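Local coordinates for hypothetical conserved protein (Geobacillus kaustophilus, PDB 2PCS) that is of unknown function but, as a CoxG-family protein of the Bet v 1-like clan, probably binds a ligand, at residues V130-L133 / L134-F138. Numbering follows the deposited sequence.
Sequences VAKL and LISDF
The flat carbonyl group of Lys132 is approached from both faces by one residue, Ser136: the backbone N comes to O from one face, 25° from the plane, and the hydroxyl from the other, 37° out of it. Ser136 OG donates to Lys132 O at 2.7 Å, beside the ordinary helical bond from Ser136 N to Lys132 O at 2.8 Å. With OG opposite the serine's own carbonyl carbon and beside its backbone N (chi1 -48°), the hydroxyl is swung back to the preceding turn, where Lys132 O lies; serine suits the place since its short side chain lets the hydroxyl reach that carbonyl. Lys132 CG, 3.8 Å from Ser136 OG, lies alongside, while the rest of the lysine runs extended from an exposed position. These turns belong to helix 124-148, the long C-terminal helix that packs against the curved antiparallel sheet of the Bet v 1-like (helix-grip) fold. Ala131 and Ile135 supply its sheet-side contacts: both meet Tyr111 of strand 104-116, the alanine with no more than a methyl group, the longer, branched isoleucine also touching Tyr109. Ile135 CG1 and CD1 both come to 3.2 Å from Ala131 O, a tight fit, and the regular bond to that oxygen comes from Ile135 N at 2.9 Å. One turn apart, Val130 and Leu134 run alongside each other in the same direction, with Val130 CG1 3.8 Å from Leu134 CD1. The two apolar side chains pack together, and that of Leu134 also comes about 4 Å from a bound unidentified ligand. Farther round the helix, Asp137 N bonds to Leu133 O at 3.0 Å, and Asp137 OD2 makes a long, weak ion pair with Lys141.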
loop_
_atom_site.group_PDB
_atom_site.type_symbol
_atom_site.label_atom_id
_atom_site.label_comp_id
_atom_site.label_asym_id
_atom_site.label_seq_id
_atom_site.Cartn_x
_atom_site.Cartn_y
_atom_site.Cartn_z
ATOM N N VAL A 130 -6.158 11.433 -2.303
ATOM C CA VAL A 130 -6.619 10.027 -2.273
ATOM C C VAL A 130 -5.481 9.028 -1.964
ATOM O O VAL A 130 -5.636 8.168 -1.081
ATOM C CB VAL A 130 -7.345 9.609 -3.572
ATOM C CG1 VAL A 130 -7.727 8.163 -3.454
ATOM C CG2 VAL A 130 -8.572 10.426 -3.758
ATOM N N ALA A 131 -4.351 9.135 -2.674
ATOM C CA ALA A 131 -3.183 8.274 -2.350
ATOM C C ALA A 131 -2.696 8.398 -0.867
ATOM O O ALA A 131 -2.446 7.377 -0.181
ATOM C CB ALA A 131 -1.993 8.588 -3.359
ATOM N N LYS A 132 -2.601 9.637 -0.350
ATOM C CA LYS A 132 -2.287 9.817 1.050
ATOM C C LYS A 132 -3.352 9.203 1.897
ATOM O O LYS A 132 -3.045 8.565 2.920
ATOM C CB LYS A 132 -2.101 11.281 1.428
ATOM C CG LYS A 132 -1.561 11.434 2.861
ATOM C CD LYS A 132 -1.514 12.907 3.279
ATOM C CE LYS A 132 -1.495 13.104 4.830
ATOM N NZ LYS A 132 -1.064 14.535 5.140
ATOM N N LEU A 133 -4.613 9.360 1.495
ATOM C CA LEU A 133 -5.656 8.730 2.290
ATOM C C LEU A 133 -5.581 7.207 2.282
ATOM O O LEU A 133 -5.800 6.562 3.310
ATOM C CB LEU A 133 -7.065 9.294 1.964
ATOM C CG LEU A 133 -8.388 8.476 1.844
ATOM C CD1 LEU A 133 -8.657 7.313 2.807
ATOM C CD2 LEU A 133 -9.567 9.424 1.951
ATOM N N LEU A 134 -5.308 6.610 1.126
ATOM C CA LEU A 134 -5.203 5.126 1.045
ATOM C C LEU A 134 -4.011 4.619 1.876
ATOM O O LEU A 134 -4.149 3.726 2.728
ATOM C CB LEU A 134 -5.105 4.677 -0.443
ATOM C CG LEU A 134 -6.447 4.896 -1.186
ATOM C CD1 LEU A 134 -6.300 4.696 -2.660
ATOM C CD2 LEU A 134 -7.611 4.018 -0.623
ATOM N N ILE A 135 -2.846 5.230 1.653
ATOM C CA ILE A 135 -1.634 4.924 2.449
ATOM C C ILE A 135 -1.870 5.100 3.957
ATOM O O ILE A 135 -1.582 4.166 4.717
ATOM C CB ILE A 135 -0.413 5.749 1.964
ATOM C CG1 ILE A 135 -0.058 5.325 0.519
ATOM C CG2 ILE A 135 0.778 5.583 2.930
ATOM C CD1 ILE A 135 0.557 6.429 -0.297
ATOM N N SER A 136 -2.407 6.260 4.397
ATOM C CA SER A 136 -2.689 6.460 5.856
ATOM C C SER A 136 -3.643 5.428 6.457
ATOM O O SER A 136 -3.391 4.906 7.558
ATOM C CB SER A 136 -3.261 7.831 6.160
ATOM O OG SER A 136 -2.498 8.823 5.520
ATOM N N ASP A 137 -4.720 5.130 5.734
ATOM C CA ASP A 137 -5.667 4.155 6.178
ATOM C C ASP A 137 -5.097 2.735 6.257
ATOM O O ASP A 137 -5.441 1.929 7.157
ATOM C CB ASP A 137 -6.892 4.145 5.261
ATOM C CG ASP A 137 -7.980 3.226 5.809
ATOM O OD1 ASP A 137 -8.557 3.584 6.873
ATOM O OD2 ASP A 137 -8.190 2.126 5.236
ATOM N N PHE A 138 -4.217 2.415 5.309
ATOM C CA PHE A 138 -3.495 1.129 5.377
ATOM C C PHE A 138 -2.556 1.093 6.596
ATOM O O PHE A 138 -2.524 0.130 7.354
ATOM C CB PHE A 138 -2.707 0.921 4.093
ATOM C CG PHE A 138 -1.815 -0.288 4.125
ATOM C CD1 PHE A 138 -2.333 -1.580 3.910
ATOM C CD2 PHE A 138 -0.460 -0.147 4.375
ATOM C CE1 PHE A 138 -1.506 -2.689 3.934
ATOM C CE2 PHE A 138 0.368 -1.276 4.385
ATOM C CZ PHE A 138 -0.132 -2.524 4.136
#